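Local coordinates for protein sugar phosphate isomerase/epimerase (PDB 3L23) that binds a magnesium ion in a TIM barrel of the xylose isomerase-like kind and probably acts as a sugar phosphate isomerase or epimerase, at residues A[197-202]-A[213-218]; A[229-234]-A[267-272]. All blocks are in the same frame, centred on the assembly; numbering follows the deposited sequence. Where two conformers were deposited one is given.

Contact 1: A[197-202]-A[213-218]; sequences QIYDLM and FEMDVY. With MG (magnesium ion), chain B.
Phe213, on strand 211-216, turns its side chain toward helix 198-205, where the phenol of Tyr199 and the backbone end of Met202 receive it. Tyr199 OH lies 3.5 Å from Phe213 CB, and further back along the phenol Tyr199 CE1 comes to 3.7 Å from Phe213 CD2. The two side chains run past each other in opposite directions, their ring planes inclined at 71° in an oblique pairing. At the far end of the ring, Phe213 CZ meets Met202 CB at 4.0 Å, while the carbonyl oxygen of Met202 approaches the ring edge near its plane. Glu214 turns the other way, into the barrel, and its OE1 is hydrogen-bonded to His79 NE2. Met215 starts off to the side, and the bend of its selenomethionine chain at the last torsion (chi3 -85°) brings CE to 3.6 Å from Tyr199 CE2, so the phenol has Phe213 on one flank of its outer end and a methyl group on another. Asp216 faces the metal: OD2 binds the magnesium ion at 2.0 Å, a site completed by His165, His242, Glu275 and two waters. Its other oxygen, OD1, caps helix 217-222 through the backbone N of Trp219, so each carboxylate oxygen has a partner, the metal for OD2 and the helix N-terminus for OD1. The strand axis and the short helix axis run nearly antiparallel, 12.3 Å apart at closest approach, with buried side chains filling the interval. Strand 211-216 lies between the parallel strands 162-165 and 238-243 of the barrel; Tyr164 touches both Phe213 and Met202, and helix 227-233 packs against Met215 through Pro227 and Tyr230.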
loop_
_atom_site.group_PDB
_atom_site.type_symbol
_atom_site.label_atom_id
_atom_site.label_comp_id
_atom_site.label_asym_id
_atom_site.label_seq_id
_atom_site.Cartn_x
_atom_site.Cartn_y
_atom_site.Cartn_z
ATOM N N GLN A 197 -0.244 -15.331 14.055
ATOM C CA GLN A 197 0.322 -14.321 13.200
ATOM C C GLN A 197 -0.460 -13.020 13.373
ATOM O O GLN A 197 -1.699 -13.020 13.378
ATOM C CB GLN A 197 0.309 -14.764 11.731
ATOM C CG GLN A 197 1.192 -16.006 11.490
ATOM C CD GLN A 197 1.298 -16.425 10.040
ATOM O OE1 GLN A 197 2.386 -16.801 9.584
ATOM N NE2 GLN A 197 0.173 -16.330 9.293
ATOM N N ILE A 198 0.267 -11.916 13.475
ATOM C CA ILE A 198 -0.375 -10.592 13.590
ATOM C C ILE A 198 -1.396 -10.356 12.497
ATOM O O ILE A 198 -2.492 -9.890 12.772
ATOM C CB ILE A 198 0.692 -9.439 13.669
ATOM C CG1 ILE A 198 1.465 -9.525 14.972
ATOM C CG2 ILE A 198 0.031 -8.046 13.550
ATOM C CD1 ILE A 198 2.791 -8.773 14.942
ATOM N N TYR A 199 -1.071 -10.673 11.242
ATOM C CA TYR A 199 -2.004 -10.435 10.139
ATOM C C TYR A 199 -3.345 -11.166 10.331
ATOM O O TYR A 199 -4.429 -10.627 9.981
ATOM C CB TYR A 199 -1.333 -10.860 8.834
ATOM C CG TYR A 199 -1.924 -10.288 7.556
ATOM C CD1 TYR A 199 -1.802 -8.927 7.250
ATOM C CD2 TYR A 199 -2.603 -11.103 6.653
ATOM C CE1 TYR A 199 -2.335 -8.413 6.079
ATOM C CE2 TYR A 199 -3.124 -10.582 5.483
ATOM C CZ TYR A 199 -2.999 -9.263 5.205
ATOM O OH TYR A 199 -3.527 -8.714 4.055
ATOM N N ASP A 200 -3.276 -12.405 10.814
ATOM C CA ASP A 200 -4.501 -13.172 11.128
ATOM C C ASP A 200 -5.346 -12.495 12.198
ATOM O O ASP A 200 -6.564 -12.495 12.094
ATOM C CB ASP A 200 -4.160 -14.605 11.472
ATOM C CG ASP A 200 -3.538 -15.306 10.304
ATOM O OD1 ASP A 200 -3.961 -14.984 9.185
ATOM O OD2 ASP A 200 -2.640 -16.138 10.467
ATOM N N LEU A 201 -4.710 -11.892 13.197
ATOM C CA LEU A 201 -5.422 -11.135 14.205
ATOM C C LEU A 201 -6.040 -9.876 13.585
ATOM O O LEU A 201 -7.144 -9.465 13.973
ATOM C CB LEU A 201 -4.506 -10.762 15.382
ATOM C CG LEU A 201 -3.862 -11.919 16.161
ATOM C CD1 LEU A 201 -2.844 -11.387 17.153
ATOM C CD2 LEU A 201 -4.936 -12.803 16.810
HETATM N N MSE A 202 -5.348 -9.260 12.620
HETATM C CA MSE A 202 -5.878 -8.052 11.984
HETATM C C MSE A 202 -7.136 -8.373 11.199
HETATM O O MSE A 202 -8.122 -7.635 11.264
HETATM C CB MSE A 202 -4.827 -7.392 11.080
HETATM C CG MSE A 202 -3.717 -6.707 11.863
HETATM SE SE MSE A 202 -2.528 -5.898 10.498
HETATM C CE MSE A 202 -1.436 -4.889 11.730
ATOM N N PHE A 213 -7.887 -4.792 2.937
ATOM C CA PHE A 213 -6.474 -5.025 2.828
ATOM C C PHE A 213 -5.944 -4.898 1.394
ATOM O O PHE A 213 -6.595 -5.336 0.417
ATOM C CB PHE A 213 -6.133 -6.418 3.428
ATOM C CG PHE A 213 -6.369 -6.484 4.922
ATOM C CD1 PHE A 213 -7.596 -6.702 5.441
ATOM C CD2 PHE A 213 -5.336 -6.208 5.805
ATOM C CE1 PHE A 213 -7.823 -6.667 6.813
ATOM C CE2 PHE A 213 -5.546 -6.172 7.192
ATOM C CZ PHE A 213 -6.772 -6.401 7.689
ATOM N N GLU A 214 -4.781 -4.253 1.278
ATOM C CA GLU A 214 -4.031 -4.218 0.027
ATOM C C GLU A 214 -2.895 -5.179 0.280
ATOM O O GLU A 214 -1.930 -4.800 0.941
ATOM C CB GLU A 214 -3.491 -2.815 -0.276
ATOM C CG GLU A 214 -2.621 -2.707 -1.522
ATOM C CD GLU A 214 -2.120 -1.337 -1.751
ATOM O OE1 GLU A 214 -1.421 -0.806 -0.875
ATOM O OE2 GLU A 214 -2.424 -0.751 -2.804
HETATM N N MSE A 215 -2.975 -6.391 -0.276
HETATM C CA MSE A 215 -1.966 -7.408 0.026
HETATM C C MSE A 215 -0.756 -7.202 -0.888
HETATM O O MSE A 215 -0.885 -7.165 -2.120
HETATM C CB MSE A 215 -2.511 -8.821 -0.155
HETATM C CG MSE A 215 -1.421 -9.893 -0.102
HETATM SE SE MSE A 215 -2.105 -11.633 0.292
HETATM C CE MSE A 215 -2.131 -11.493 2.175
ATOM N N ASP A 216 0.415 -7.053 -0.288
ATOM C CA ASP A 216 1.661 -6.988 -1.059
ATOM C C ASP A 216 2.133 -8.416 -1.212
ATOM O O ASP A 216 2.554 -9.061 -0.239
ATOM C CB ASP A 216 2.681 -6.106 -0.379
ATOM C CG ASP A 216 3.942 -5.915 -1.189
ATOM O OD1 ASP A 216 4.537 -6.926 -1.572
ATOM O OD2 ASP A 216 4.366 -4.752 -1.354
ATOM N N VAL A 217 2.083 -8.896 -2.449
ATOM C CA VAL A 217 2.342 -10.326 -2.656
ATOM C C VAL A 217 3.782 -10.709 -2.320
ATOM O O VAL A 217 4.020 -11.839 -1.879
ATOM C CB VAL A 217 1.923 -10.805 -4.083
ATOM C CG1 VAL A 217 0.442 -10.589 -4.275
ATOM C CG2 VAL A 217 2.725 -10.115 -5.207
ATOM N N TYR A 218 4.757 -9.830 -2.617
ATOM C CA TYR A 218 6.156 -10.120 -2.347
ATOM C C TYR A 218 6.405 -10.196 -0.832
ATOM O O TYR A 218 7.058 -11.137 -0.324
ATOM C CB TYR A 218 7.066 -9.041 -2.929
ATOM C CG TYR A 218 8.518 -9.123 -2.510
ATOM C CD1 TYR A 218 9.419 -10.033 -3.082
ATOM C CD2 TYR A 218 9.046 -8.283 -1.495
ATOM C CE1 TYR A 218 10.744 -10.054 -2.719
ATOM C CE2 TYR A 218 10.322 -8.318 -1.147
ATOM C CZ TYR A 218 11.207 -9.211 -1.736
ATOM O OH TYR A 218 12.516 -9.273 -1.396
HETATM MG MG MG B . 4.236 -2.774 -1.224
HETATM O O HOH W 1 5.894 -2.857 0.109
HETATM O O HOH W 2 4.541 -0.485 -0.711
#

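Contact 2: A[229-234]-A[267-272]; sequences EYMQKH and NGIKDY. With EDO (1,2-ethanediol), chain F.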
loop_
_atom_site.group_PDB
_atom_site.type_symbol
_atom_site.label_atom_id
_atom_site.label_comp_id
_atom_site.label_asym_id
_atom_site.label_seq_id
_atom_site.Cartn_x
_atom_site.Cartn_y
_atom_site.Cartn_z
ATOM N N GLU A 229 -3.135 -18.541 -1.144
ATOM C CA GLU A 229 -3.932 -19.069 -0.040
ATOM C C GLU A 229 -4.706 -17.985 0.704
ATOM O O GLU A 229 -5.870 -18.195 1.073
ATOM C CB GLU A 229 -3.040 -19.814 0.963
ATOM C CG GLU A 229 -3.784 -20.376 2.167
ATOM C CD GLU A 229 -2.863 -20.994 3.259
ATOM O OE1 GLU A 229 -1.610 -20.788 3.241
ATOM O OE2 GLU A 229 -3.443 -21.692 4.127
ATOM N N TYR A 230 -4.066 -16.845 0.963
ATOM C CA TYR A 230 -4.741 -15.724 1.629
ATOM C C TYR A 230 -5.929 -15.202 0.807
ATOM O O TYR A 230 -7.024 -14.956 1.349
ATOM C CB TYR A 230 -3.767 -14.582 1.995
ATOM C CG TYR A 230 -3.290 -14.744 3.409
ATOM C CD1 TYR A 230 -4.071 -14.342 4.472
ATOM C CD2 TYR A 230 -2.072 -15.378 3.685
ATOM C CE1 TYR A 230 -3.645 -14.547 5.803
ATOM C CE2 TYR A 230 -1.674 -15.596 4.962
ATOM C CZ TYR A 230 -2.468 -15.195 6.031
ATOM O OH TYR A 230 -2.018 -15.455 7.319
HETATM N N MSE A 231 -5.722 -14.997 -0.488
HETATM C CA MSE A 231 -6.832 -14.588 -1.372
HETATM C C MSE A 231 -7.975 -15.634 -1.386
HETATM O O MSE A 231 -9.148 -15.277 -1.404
HETATM C CB MSE A 231 -6.336 -14.319 -2.809
HETATM C CG MSE A 231 -5.772 -12.935 -2.995
HETATM SE SE MSE A 231 -5.266 -12.643 -4.853
HETATM C CE MSE A 231 -3.568 -13.622 -4.899
ATOM N N GLN A 232 -7.636 -16.917 -1.366
ATOM C CA GLN A 232 -8.678 -17.966 -1.367
ATOM C C GLN A 232 -9.441 -17.981 -0.057
ATOM O O GLN A 232 -10.655 -18.190 -0.038
ATOM C CB GLN A 232 -8.070 -19.336 -1.640
ATOM C CG GLN A 232 -7.538 -19.493 -3.075
ATOM C CD GLN A 232 -6.659 -20.751 -3.287
ATOM O OE1 GLN A 232 -6.488 -21.555 -2.384
ATOM N NE2 GLN A 232 -6.157 -20.931 -4.492
ATOM N N LYS A 233 -8.723 -17.781 1.043
ATOM C CA LYS A 233 -9.344 -17.832 2.390
ATOM C C LYS A 233 -10.125 -16.579 2.734
ATOM O O LYS A 233 -11.173 -16.668 3.386
ATOM C CB LYS A 233 -8.284 -18.075 3.476
ATOM C CG LYS A 233 -7.774 -19.502 3.587
ATOM N N HIS A 234 -9.641 -15.415 2.296
ATOM C CA HIS A 234 -10.233 -14.113 2.640
ATOM C C HIS A 234 -10.577 -13.262 1.429
ATOM O O HIS A 234 -10.199 -12.076 1.347
ATOM C CB HIS A 234 -9.257 -13.352 3.580
ATOM C CG HIS A 234 -8.911 -14.104 4.830
ATOM N ND1 HIS A 234 -9.757 -14.167 5.912
ATOM C CD2 HIS A 234 -7.838 -14.869 5.151
ATOM C CE1 HIS A 234 -9.227 -14.941 6.849
ATOM N NE2 HIS A 234 -8.048 -15.354 6.431
ATOM N N ASN A 267 -10.982 -13.849 -7.918
ATOM C CA ASN A 267 -11.534 -13.091 -6.808
ATOM C C ASN A 267 -12.256 -11.814 -7.199
ATOM O O ASN A 267 -12.969 -11.237 -6.378
ATOM C CB ASN A 267 -10.432 -12.692 -5.837
ATOM C CG ASN A 267 -10.099 -13.780 -4.846
ATOM O OD1 ASN A 267 -10.188 -14.959 -5.147
ATOM N ND2 ASN A 267 -9.652 -13.365 -3.657
ATOM N N GLY A 268 -12.081 -11.374 -8.435
ATOM C CA GLY A 268 -12.676 -10.108 -8.875
ATOM C C GLY A 268 -11.971 -8.866 -8.352
ATOM O O GLY A 268 -12.584 -7.790 -8.284
ATOM N N ILE A 269 -10.697 -8.990 -8.007
ATOM C CA ILE A 269 -9.884 -7.846 -7.585
ATOM C C ILE A 269 -9.671 -6.941 -8.824
ATOM O O ILE A 269 -9.178 -7.378 -9.836
ATOM C CB ILE A 269 -8.570 -8.297 -6.930
ATOM C CG1 ILE A 269 -8.854 -8.959 -5.576
ATOM C CG2 ILE A 269 -7.644 -7.098 -6.741
ATOM C CD1 ILE A 269 -7.661 -9.631 -4.949
ATOM N N LYS A 270 -10.063 -5.682 -8.704
ATOM C CA LYS A 270 -10.075 -4.713 -9.805
ATOM C C LYS A 270 -8.912 -3.716 -9.804
ATOM O O LYS A 270 -8.860 -2.854 -10.674
ATOM C CB LYS A 270 -11.338 -3.872 -9.700
ATOM N N ASP A 271 -8.035 -3.749 -8.820
ATOM C CA ASP A 271 -6.945 -2.799 -8.807
ATOM C C ASP A 271 -5.670 -3.432 -8.297
ATOM O O ASP A 271 -5.685 -4.131 -7.302
ATOM C CB ASP A 271 -7.329 -1.603 -7.918
ATOM C CG ASP A 271 -8.446 -0.767 -8.540
ATOM O OD1 ASP A 271 -8.192 -0.201 -9.633
ATOM O OD2 ASP A 271 -9.534 -0.703 -7.940
ATOM N N TYR A 272 -4.572 -3.178 -9.006
ATOM C CA TYR A 272 -3.269 -3.525 -8.537
ATOM C C TYR A 272 -2.278 -2.440 -8.906
ATOM O O TYR A 272 -2.500 -1.652 -9.845
ATOM C CB TYR A 272 -2.790 -4.895 -9.051
ATOM C CG TYR A 272 -2.437 -4.929 -10.519
ATOM C CD1 TYR A 272 -1.179 -4.570 -10.986
ATOM C CD2 TYR A 272 -3.356 -5.344 -11.454
ATOM C CE1 TYR A 272 -0.852 -4.619 -12.328
ATOM C CE2 TYR A 272 -3.027 -5.374 -12.799
ATOM C CZ TYR A 272 -1.761 -5.030 -13.219
ATOM O OH TYR A 272 -1.418 -5.057 -14.570
HETATM C C1 EDO F . -4.322 -1.868 -12.446
HETATM O O1 EDO F . -4.895 -1.282 -11.258
HETATM C C2 EDO F . -5.292 -2.855 -13.071
HETATM O O2 EDO F . -6.429 -2.121 -13.492
#
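Met231 and Asn267 meet where the end of helix 257-267 comes up to helix 227-233. The side chain to follow is that of Met231, a selenomethionine modelled in two conformers, of which one is described. Its CB sits 3.6 Å from Asn267 ND2, and CG lies a little further from the same nitrogen, at 4.0 Å. ND2 thus lies beside the root of the chain, and the two side chains cross at a slant. Beyond CG the selenium takes over: in this conformer SE lies 3.8 Å from Ile269 CD1, the two side chains roughly at right angles, a contact the second conformer may not keep. The last torsion, here chi3 -78°, bends the chain at its end, so that in this conformer CE leaves the neighbourhood of the loop. Helix 257-267 ends in a Schellman motif, with Gly268 at positive phi; this is an alpha-to-beta loop of the TIM barrel, leading from helix 257-267 into strand 272-274, and it leans on helix 227-233. The polar link is made by the Asn267 amide. Its ND2 donates to the backbone carbonyl O of Met231 at 3.0 Å, nearly straight at 169°. The oxygen lies in the amide plane of Asn267, but the donor stands above the carbonyl plane, 48° out of it, and away from a lone pair. Gln263 NE2, one turn earlier in the helix, donates to Asn267 OD1, so both ends of the amide are held and its flip is fixed. Further along, a 1,2-ethanediol, probably from the crystallisation liquor, lies with C1 over one face of the Tyr272 ring; its O1 accepts from Tyr272 N at 3.0 Å and donates to Tyr272 O at 2.8 Å.

Tyr230 joins the two contacts, whose centres lie about 12 Å apart. It belongs to the helix of contact 2 but faces contact 1, where its OH is 2.7 Å from Asp200 OD1, a probable hydrogen bond, and its ring meets that of Tyr199 edge-to-face. Its CB also packs on Met215 CE at 3.5 Å. Along the chain contact 1 closes before contact 2 opens, helix 217-222 leading on to helix 227-233. Only contact 1 reaches the magnesium ion, through Asp216; contact 2 stands off, with the Ile269 side chain about 14 Å from the metal and about 10 Å from the side chain of His242.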